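Local coordinates for protein adenosine deaminase (Burkholderia ambifaria, PDB 4GXW) that binds a zinc ion as a member of the adenosine and AMP deaminase family and probably deaminates a purine such as adenosine or adenine, at residues 6-12 and 315-320; 98-102 and 112-116; 25-30 and 357-361. All blocks are in the same frame, centred on the assembly; numbering follows the deposited sequence. Where two conformers were deposited one is given.

Contact 1: 6-12 and 315-320; sequences PGNVPAA and ELMFSH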
loop_
_atom_site.group_PDB
_atom_site.type_symbol
_atom_site.label_atom_id
_atom_site.label_comp_id
_atom_site.label_asym_id
_atom_site.label_seq_id
_atom_site.Cartn_x
_atom_site.Cartn_y
_atom_site.Cartn_z
ATOM N N PRO A 6 5.920 -14.766 -7.569
ATOM C CA PRO A 6 5.896 -13.320 -7.344
ATOM C C PRO A 6 6.431 -12.983 -5.954
ATOM O O PRO A 6 6.135 -13.693 -4.984
ATOM C CB PRO A 6 4.405 -12.973 -7.437
ATOM C CG PRO A 6 3.819 -14.060 -8.288
ATOM C CD PRO A 6 4.594 -15.298 -7.927
ATOM N N GLY A 7 7.256 -11.943 -5.876
ATOM C CA GLY A 7 7.803 -11.485 -4.609
ATOM C C GLY A 7 8.758 -12.466 -3.951
ATOM O O GLY A 7 9.100 -12.311 -2.780
ATOM N N ASN A 8 9.189 -13.475 -4.704
ATOM C CA ASN A 8 10.043 -14.533 -4.163
ATOM C C ASN A 8 9.482 -15.164 -2.890
ATOM O O ASN A 8 10.237 -15.569 -2.003
ATOM C CB ASN A 8 11.472 -14.028 -3.924
ATOM C CG ASN A 8 12.136 -13.535 -5.197
ATOM O OD1 ASN A 8 11.794 -13.964 -6.297
ATOM N ND2 ASN A 8 13.098 -12.631 -5.047
ATOM N N VAL A 9 8.157 -15.235 -2.803
ATOM C CA VAL A 9 7.495 -15.885 -1.680
ATOM C C VAL A 9 7.625 -17.404 -1.843
ATOM O O VAL A 9 7.975 -17.885 -2.930
ATOM C CB VAL A 9 6.011 -15.465 -1.588
ATOM C CG1 VAL A 9 5.884 -13.943 -1.544
ATOM C CG2 VAL A 9 5.206 -16.033 -2.759
ATOM N N PRO A 10 7.370 -18.171 -0.768
ATOM C CA PRO A 10 7.436 -19.631 -0.908
ATOM C C PRO A 10 6.537 -20.166 -2.031
ATOM O O PRO A 10 5.454 -19.631 -2.271
ATOM C CB PRO A 10 6.931 -20.128 0.447
ATOM C CG PRO A 10 7.362 -19.055 1.400
ATOM C CD PRO A 10 7.230 -17.758 0.642
ATOM N N ALA A 11 6.992 -21.212 -2.715
ATOM C CA ALA A 11 6.246 -21.771 -3.830
ATOM C C ALA A 11 4.883 -22.242 -3.344
ATOM O O ALA A 11 4.752 -22.717 -2.218
ATOM C CB ALA A 11 7.015 -22.909 -4.466
ATOM N N ALA A 12 3.870 -22.081 -4.185
ATOM C CA ALA A 12 2.513 -22.492 -3.831
ATOM C C ALA A 12 2.451 -23.985 -3.526
ATOM O O ALA A 12 3.069 -24.786 -4.223
ATOM C CB ALA A 12 1.554 -22.139 -4.947
ATOM N N GLU A 315 -2.656 -11.899 -8.002
ATOM C CA GLU A 315 -2.368 -13.305 -8.289
ATOM C C GLU A 315 -2.127 -14.116 -7.007
ATOM O O GLU A 315 -2.685 -15.202 -6.843
ATOM C CB GLU A 315 -1.152 -13.414 -9.210
ATOM C CG GLU A 315 -0.663 -14.843 -9.402
ATOM C CD GLU A 315 0.558 -14.937 -10.294
ATOM O OE1 GLU A 315 0.728 -14.056 -11.165
ATOM O OE2 GLU A 315 1.357 -15.892 -10.126
ATOM N N LEU A 316 -1.319 -13.574 -6.092
ATOM C CA LEU A 316 -0.993 -14.285 -4.855
ATOM C C LEU A 316 -2.221 -14.637 -4.021
ATOM O O LEU A 316 -2.267 -15.692 -3.389
ATOM C CB LEU A 316 -0.005 -13.476 -4.006
ATOM C CG LEU A 316 1.427 -13.397 -4.534
ATOM C CD1 LEU A 316 2.266 -12.478 -3.654
ATOM C CD2 LEU A 316 2.056 -14.783 -4.629
ATOM N N MET A 317 -3.214 -13.753 -4.007
ATOM C CA MET A 317 -4.444 -14.036 -3.267
ATOM C C MET A 317 -5.110 -15.324 -3.764
ATOM O O MET A 317 -5.629 -16.119 -2.976
ATOM C CB MET A 317 -5.417 -12.863 -3.382
ATOM C CG MET A 317 -4.842 -11.541 -2.930
ATOM S SD MET A 317 -4.378 -11.479 -1.185
ATOM C CE MET A 317 -5.968 -11.243 -0.414
ATOM N N PHE A 318 -5.067 -15.518 -5.078
ATOM C CA PHE A 318 -5.623 -16.688 -5.747
ATOM C C PHE A 318 -4.685 -17.900 -5.677
ATOM O O PHE A 318 -5.124 -19.016 -5.400
ATOM C CB PHE A 318 -5.928 -16.312 -7.204
ATOM C CG PHE A 318 -6.515 -17.428 -8.030
ATOM C CD1 PHE A 318 -7.889 -17.607 -8.100
ATOM C CD2 PHE A 318 -5.696 -18.273 -8.767
ATOM C CE1 PHE A 318 -8.432 -18.624 -8.873
ATOM C CE2 PHE A 318 -6.234 -19.287 -9.542
ATOM C CZ PHE A 318 -7.603 -19.464 -9.590
ATOM N N SER A 319 -3.394 -17.696 -5.930
ATOM C CA SER A 319 -2.485 -18.833 -6.064
ATOM C C SER A 319 -2.071 -19.435 -4.726
ATOM O O SER A 319 -1.820 -20.628 -4.640
ATOM C CB SER A 319 -1.226 -18.428 -6.842
ATOM O OG SER A 319 -0.517 -17.415 -6.148
ATOM N N HIS A 320 -1.969 -18.601 -3.697
ATOM C CA HIS A 320 -1.426 -19.047 -2.409
ATOM C C HIS A 320 -2.419 -19.013 -1.254
ATOM O O HIS A 320 -2.322 -19.832 -0.335
ATOM C CB HIS A 320 -0.201 -18.217 -2.014
ATOM C CG HIS A 320 1.028 -18.513 -2.815
ATOM N ND1 HIS A 320 1.139 -18.223 -4.160
ATOM C CD2 HIS A 320 2.210 -19.064 -2.452
ATOM C CE1 HIS A 320 2.335 -18.584 -4.590
ATOM N NE2 HIS A 320 3.006 -19.096 -3.573
#
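The imidazole of His320 gives its NE2 proton to the backbone carbonyl of Pro10, with NE2 and O 2.8 Å apart. The acceptor lies close to the ring plane, and the donor in turn lies in the carbonyl plane, yet the bond is bent, with an N-H...O angle of 134°. On the far side of the ring ND1 is hydrogen-bonded to Ser319 OG at 2.7 Å. Polar partners on both nitrogens thus fix the rotation of the imidazole, and a chi1 of -73°, which sets CG opposite the carbonyl carbon, carries the ring away from the helix end toward residues 6-12. Ala12 CB lies over one face of the ring, a CH-pi contact, 3.8 Å from the centroid. Val9 CG2 approaches the same ring obliquely and off-centre.

Helix 310-319 belongs to the TIM-barrel domain and follows strand 295-298 and the zinc ligand Asp301, whereas residues 6-12 are an irregular lead-in before helix 20-28. An N-terminal segment therefore lies against a helix some 300 residues later in the chain.

Further along, Leu316 CD2 touches both Pro6 CB (4.1 Å) and Val9 CG2 (3.9 Å), which approach it about a right angle apart. Glu315, extended beyond CG, brings its OE2 to within 3.6 Å of Pro6 CG, the two side chains crossing at about a right angle. Leu272 of helix 269-274 and Trp280 of helix 280-283 pack on Val9 and Pro10, while Thr5 OG1 hydrogen-bonds Val9 O.

Contact 2: 98-102 and 112-116; sequences AYEYL and HAEFF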
loop_
_atom_site.group_PDB
_atom_site.type_symbol
_atom_site.label_atom_id
_atom_site.label_comp_id
_atom_site.label_asym_id
_atom_site.label_seq_id
_atom_site.Cartn_x
_atom_site.Cartn_y
_atom_site.Cartn_z
ATOM N N ALA A 98 7.171 9.977 -8.000
ATOM C CA ALA A 98 5.707 9.912 -8.003
ATOM C C ALA A 98 5.193 9.571 -9.404
ATOM O O ALA A 98 4.336 8.700 -9.570
ATOM C CB ALA A 98 5.100 11.217 -7.493
ATOM N N TYR A 99 5.737 10.248 -10.409
ATOM C CA TYR A 99 5.322 10.044 -11.790
ATOM C C TYR A 99 5.633 8.616 -12.229
ATOM O O TYR A 99 4.795 7.961 -12.862
ATOM C CB TYR A 99 6.030 11.056 -12.690
ATOM C CG TYR A 99 5.721 10.945 -14.165
ATOM C CD1 TYR A 99 4.562 11.490 -14.698
ATOM C CD2 TYR A 99 6.610 10.315 -15.032
ATOM C CE1 TYR A 99 4.296 11.408 -16.052
ATOM C CE2 TYR A 99 6.347 10.227 -16.394
ATOM C CZ TYR A 99 5.187 10.775 -16.895
ATOM O OH TYR A 99 4.917 10.691 -18.250
ATOM N N GLU A 100 6.823 8.123 -11.884
ATOM C CA GLU A 100 7.221 6.776 -12.303
ATOM C C GLU A 100 6.427 5.680 -11.596
ATOM O O GLU A 100 6.095 4.665 -12.206
ATOM C CB GLU A 100 8.734 6.570 -12.140
ATOM C CG GLU A 100 9.531 7.455 -13.083
ATOM C CD GLU A 100 11.029 7.240 -13.042
ATOM O OE1 GLU A 100 11.516 6.427 -12.226
ATOM O OE2 GLU A 100 11.734 7.899 -13.848
ATOM N N TYR A 101 6.116 5.882 -10.320
ATOM C CA TYR A 101 5.257 4.945 -9.601
ATOM C C TYR A 101 3.888 4.874 -10.277
ATOM O O TYR A 101 3.389 3.783 -10.576
ATOM C CB TYR A 101 5.114 5.313 -8.113
ATOM C CG TYR A 101 3.864 4.720 -7.505
ATOM C CD1 TYR A 101 3.660 3.340 -7.480
ATOM C CD2 TYR A 101 2.859 5.537 -7.010
ATOM C CE1 TYR A 101 2.489 2.797 -6.957
ATOM C CE2 TYR A 101 1.690 5.009 -6.485
ATOM C CZ TYR A 101 1.510 3.643 -6.461
ATOM O OH TYR A 101 0.342 3.131 -5.928
ATOM N N LEU A 102 3.294 6.030 -10.549
ATOM C CA LEU A 102 1.960 6.062 -11.127
ATOM C C LEU A 102 1.946 5.474 -12.540
ATOM O O LEU A 102 0.983 4.800 -12.922
ATOM C CB LEU A 102 1.357 7.473 -11.076
ATOM C CG LEU A 102 1.073 7.969 -9.655
ATOM C CD1 LEU A 102 0.800 9.462 -9.619
ATOM C CD2 LEU A 102 -0.079 7.196 -9.020
ATOM N N HIS A 112 -6.786 4.136 -9.991
ATOM C CA HIS A 112 -6.786 5.087 -8.892
ATOM C C HIS A 112 -5.817 4.569 -7.839
ATOM O O HIS A 112 -5.966 3.441 -7.362
ATOM C CB HIS A 112 -8.201 5.213 -8.310
ATOM C CG HIS A 112 -8.290 6.115 -7.120
ATOM N ND1 HIS A 112 -8.393 7.485 -7.227
ATOM C CD2 HIS A 112 -8.291 5.839 -5.793
ATOM C CE1 HIS A 112 -8.444 8.016 -6.017
ATOM N NE2 HIS A 112 -8.375 7.038 -5.130
ATOM N N ALA A 113 -4.827 5.388 -7.484
ATOM C CA ALA A 113 -3.806 5.009 -6.506
ATOM C C ALA A 113 -3.712 6.049 -5.397
ATOM O O ALA A 113 -3.579 7.243 -5.671
ATOM C CB ALA A 113 -2.438 4.852 -7.177
ATOM N N GLU A 114 -3.764 5.599 -4.147
ATOM C CA GLU A 114 -3.531 6.480 -3.008
ATOM C C GLU A 114 -2.255 5.990 -2.354
ATOM O O GLU A 114 -2.158 4.811 -1.995
ATOM C CB GLU A 114 -4.722 6.434 -2.045
ATOM C CG GLU A 114 -6.039 6.674 -2.774
ATOM C CD GLU A 114 -7.253 6.747 -1.875
ATOM O OE1 GLU A 114 -7.111 6.714 -0.634
ATOM O OE2 GLU A 114 -8.373 6.842 -2.424
ATOM N N PHE A 115 -1.269 6.878 -2.232
ATOM C CA PHE A 115 0.069 6.469 -1.811
ATOM C C PHE A 115 0.629 7.309 -0.670
ATOM O O PHE A 115 0.274 8.484 -0.514
ATOM C CB PHE A 115 1.031 6.404 -3.011
ATOM C CG PHE A 115 1.253 7.724 -3.710
ATOM C CD1 PHE A 115 0.397 8.159 -4.713
ATOM C CD2 PHE A 115 2.335 8.522 -3.377
ATOM C CE1 PHE A 115 0.625 9.378 -5.372
ATOM C CE2 PHE A 115 2.561 9.726 -4.030
ATOM C CZ PHE A 115 1.700 10.158 -5.018
ATOM N N PHE A 116 1.485 6.675 0.131
ATOM C CA PHE A 116 2.042 7.254 1.351
ATOM C C PHE A 116 3.389 7.943 1.108
ATOM O O PHE A 116 4.246 7.426 0.384
ATOM C CB PHE A 116 2.275 6.158 2.393
ATOM C CG PHE A 116 1.032 5.401 2.812
ATOM C CD1 PHE A 116 -0.129 6.062 3.182
ATOM C CD2 PHE A 116 1.030 4.011 2.824
ATOM C CE1 PHE A 116 -1.261 5.347 3.573
ATOM C CE2 PHE A 116 -0.105 3.299 3.220
ATOM C CZ PHE A 116 -1.248 3.979 3.591
#
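This is a buried, apolar helix-on-sheet contact of the barrel, in which helix 91-106 lies against the very strand it leads into, 110-117. No hydrogen bond joins the two segments. Their axes pass 10.9 Å apart, and their directions differ by 137°, the steep reversal expected of the second half of a beta-alpha-beta crossover.

The aromatic pair Tyr101 and Phe115 carries most of it. Tyr101 turns an edge to the face of Phe115 in an offset edge-to-face pair, the ring planes at 69° and the centroids 5.6 Å apart. CE2 of the tyrosine does the touching, 3.8 Å from Phe115 CB; a chi1 of 62° sets the Phe115 ring on the helix side, where CE2 also meets CD1. Farther along Tyr101, OH lies 3.5 Å from Ala113 CB, but its polar need is met by a hydrogen bond to Glu33 OE1 on the adjoining strand 31-33. Leu102 divides its branches, CD2 packing on Ala113 CB at 3.8 Å and CD1 coming obliquely toward the Phe115 ring, as Ala98 CB does.

His112 and Glu114 point away from the helix and hydrogen-bond to each other, while the ring of Phe116 meets those of the zinc ligands His35, His37 and His216. Helix 130-148 packs alongside, Ile137 and Met141 touching Phe115 and Ala144 touching Leu102, and Leu154 of the neighbouring strand 151-159 touches Phe115.

Contact 3: 25-30 and 357-361; sequences FFHALP and FDMLA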
loop_
_atom_site.group_PDB
_atom_site.type_symbol
_atom_site.label_atom_id
_atom_site.label_comp_id
_atom_site.label_asym_id
_atom_site.label_seq_id
_atom_site.Cartn_x
_atom_site.Cartn_y
_atom_site.Cartn_z
ATOM N N PHE A 25 -5.745 -12.535 -16.903
ATOM C CA PHE A 25 -6.868 -12.152 -16.044
ATOM C C PHE A 25 -6.423 -11.179 -14.958
ATOM O O PHE A 25 -7.007 -10.117 -14.804
ATOM C CB PHE A 25 -7.533 -13.393 -15.430
ATOM C CG PHE A 25 -8.594 -13.078 -14.410
ATOM C CD1 PHE A 25 -9.875 -12.718 -14.804
ATOM C CD2 PHE A 25 -8.309 -13.146 -13.056
ATOM C CE1 PHE A 25 -10.855 -12.424 -13.864
ATOM C CE2 PHE A 25 -9.281 -12.855 -12.114
ATOM C CZ PHE A 25 -10.556 -12.492 -12.517
ATOM N N PHE A 26 -5.379 -11.533 -14.216
ATOM C CA PHE A 26 -4.956 -10.681 -13.103
ATOM C C PHE A 26 -4.490 -9.319 -13.598
ATOM O O PHE A 26 -4.725 -8.299 -12.945
ATOM C CB PHE A 26 -3.860 -11.363 -12.273
ATOM C CG PHE A 26 -4.311 -12.638 -11.616
ATOM C CD1 PHE A 26 -5.460 -12.658 -10.835
ATOM C CD2 PHE A 26 -3.612 -13.823 -11.808
ATOM C CE1 PHE A 26 -5.896 -13.829 -10.245
ATOM C CE2 PHE A 26 -4.037 -14.999 -11.209
ATOM C CZ PHE A 26 -5.184 -14.999 -10.430
ATOM N N HIS A 27 -3.838 -9.309 -14.754
ATOM C CA HIS A 27 -3.375 -8.069 -15.359
ATOM C C HIS A 27 -4.514 -7.153 -15.799
ATOM O O HIS A 27 -4.461 -5.945 -15.559
ATOM C CB HIS A 27 -2.435 -8.355 -16.537
ATOM C CG HIS A 27 -1.808 -7.120 -17.103
ATOM N ND1 HIS A 27 -0.596 -6.634 -16.660
ATOM C CD2 HIS A 27 -2.243 -6.249 -18.044
ATOM C CE1 HIS A 27 -0.304 -5.523 -17.314
ATOM N NE2 HIS A 27 -1.290 -5.265 -18.155
ATOM N N ALA A 28 -5.528 -7.733 -16.443
ATOM C CA ALA A 28 -6.644 -6.974 -17.000
ATOM C C ALA A 28 -7.592 -6.411 -15.939
ATOM O O ALA A 28 -8.305 -5.438 -16.192
ATOM C CB ALA A 28 -7.418 -7.833 -17.986
ATOM N N LEU A 29 -7.609 -7.036 -14.761
ATOM C CA LEU A 29 -8.488 -6.617 -13.666
ATOM C C LEU A 29 -8.356 -5.130 -13.385
ATOM O O LEU A 29 -7.256 -4.642 -13.147
ATOM C CB LEU A 29 -8.135 -7.355 -12.369
ATOM C CG LEU A 29 -8.502 -8.819 -12.162
ATOM C CD1 LEU A 29 -8.234 -9.228 -10.725
ATOM C CD2 LEU A 29 -9.955 -9.045 -12.528
ATOM N N PRO A 30 -9.473 -4.398 -13.398
ATOM C CA PRO A 30 -9.357 -2.991 -12.979
ATOM C C PRO A 30 -9.077 -2.936 -11.484
ATOM O O PRO A 30 -9.649 -3.732 -10.728
ATOM C CB PRO A 30 -10.729 -2.392 -13.295
ATOM C CG PRO A 30 -11.654 -3.564 -13.464
ATOM C CD PRO A 30 -10.832 -4.763 -13.835
ATOM N N PHE A 357 -15.331 -6.905 -14.749
ATOM C CA PHE A 357 -14.808 -8.079 -14.063
ATOM C C PHE A 357 -15.494 -9.350 -14.564
ATOM O O PHE A 357 -14.832 -10.355 -14.848
ATOM C CB PHE A 357 -15.009 -7.941 -12.544
ATOM C CG PHE A 357 -14.410 -9.067 -11.738
ATOM C CD1 PHE A 357 -15.036 -10.304 -11.654
ATOM C CD2 PHE A 357 -13.229 -8.873 -11.040
ATOM C CE1 PHE A 357 -14.476 -11.335 -10.916
ATOM C CE2 PHE A 357 -12.660 -9.899 -10.294
ATOM C CZ PHE A 357 -13.291 -11.128 -10.231
ATOM N N ASP A 358 -16.820 -9.304 -14.651
ATOM C CA ASP A 358 -17.598 -10.458 -15.091
ATOM C C ASP A 358 -17.147 -10.942 -16.466
ATOM O O ASP A 358 -17.016 -12.146 -16.697
ATOM C CB ASP A 358 -19.098 -10.139 -15.115
ATOM C CG ASP A 358 -19.693 -9.938 -13.729
ATOM O OD1 ASP A 358 -19.078 -10.360 -12.724
ATOM O OD2 ASP A 358 -20.803 -9.359 -13.660
ATOM N N MET A 359 -16.914 -10.006 -17.385
ATOM C CA MET A 359 -16.421 -10.380 -18.706
ATOM C C MET A 359 -15.025 -11.002 -18.646
ATOM O O MET A 359 -14.765 -11.993 -19.330
ATOM C CB MET A 359 -16.429 -9.189 -19.664
ATOM C CG MET A 359 -17.803 -8.896 -20.243
ATOM S SD MET A 359 -17.771 -7.707 -21.588
ATOM C CE MET A 359 -16.887 -8.623 -22.850
ATOM N N LEU A 360 -14.139 -10.441 -17.828
ATOM C CA LEU A 360 -12.794 -10.990 -17.698
ATOM C C LEU A 360 -12.831 -12.408 -17.139
ATOM O O LEU A 360 -12.061 -13.264 -17.573
ATOM C CB LEU A 360 -11.926 -10.076 -16.826
ATOM C CG LEU A 360 -11.623 -8.701 -17.438
ATOM C CD1 LEU A 360 -10.828 -7.840 -16.461
ATOM C CD2 LEU A 360 -10.878 -8.840 -18.774
ATOM N N ALA A 361 -13.736 -12.661 -16.193
ATOM C CA ALA A 361 -13.907 -14.006 -15.644
ATOM C C ALA A 361 -14.376 -15.008 -16.706
ATOM O O ALA A 361 -13.871 -16.135 -16.774
ATOM C CB ALA A 361 -14.860 -13.985 -14.461
#
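Phe25 and Phe357 meet edge to face where helix 20-28 faces helix 343-371, the edge of Phe25 directed at the face of Phe357. Their planes stand at 82° and the centroids are 5.6 Å apart, with the two CZ atoms 3.8 Å from each other. Both rings leave their helices with CG opposite the backbone N (chi1 173° for Phe25, -176° for Phe357), which swings each into the interface although neither CB points straight at it. The Phe25 rim also runs along the partner backbone: CD1 lies 3.6 Å from Leu360 O and CE1 3.7 Å from Ala361 N, both near the ring plane, and that N-H is already bonded to Phe357 O.

Leu360 differs, CG lying opposite its carbonyl carbon, which brings both methyls to the end of helix 20-28. CD2 rests on Ala28 CB at 3.7 Å. CD1 sits 3.5 Å from Ala28 O and reaches on to Pro30 CD at 4.0 Å. Leu29, modelled in two conformers, lies alongside Phe357 in one of them, a contact that is correspondingly less certain.

Ile325 of helix 325-338 touches both phenylalanines, and Trp353 backs Pro30. This packing of a helix end and the turn after it against a helix lies outside the barrel strands and well away from the zinc site; it pairs the short helix leading into the first strand, 31-33, with the long C-terminal helix 343-371 of this TIM-barrel enzyme.

From the N terminus, residues 6-12 come first and pair with 315-320, closing a loop of about 300 residues. Helix 20-28 follows and opens contact 3, which closes a slightly longer loop at 357-361, beyond the second half of contact 1; the two loops therefore cross. Contact 1 ties the N-terminal lead-in to helix 310-319, and contact 3 ties helix 20-28 and the turn after it to the C-terminal helix 343-371. They also touch in space, where Phe26 packs on Glu315 and Phe318. Contact 2, nested inside both loops, is local by comparison and joins helix 91-106 to strand 110-117 within the barrel. Its nearest atoms are about 15 Å from contact 1 and about 8 Å from contact 3.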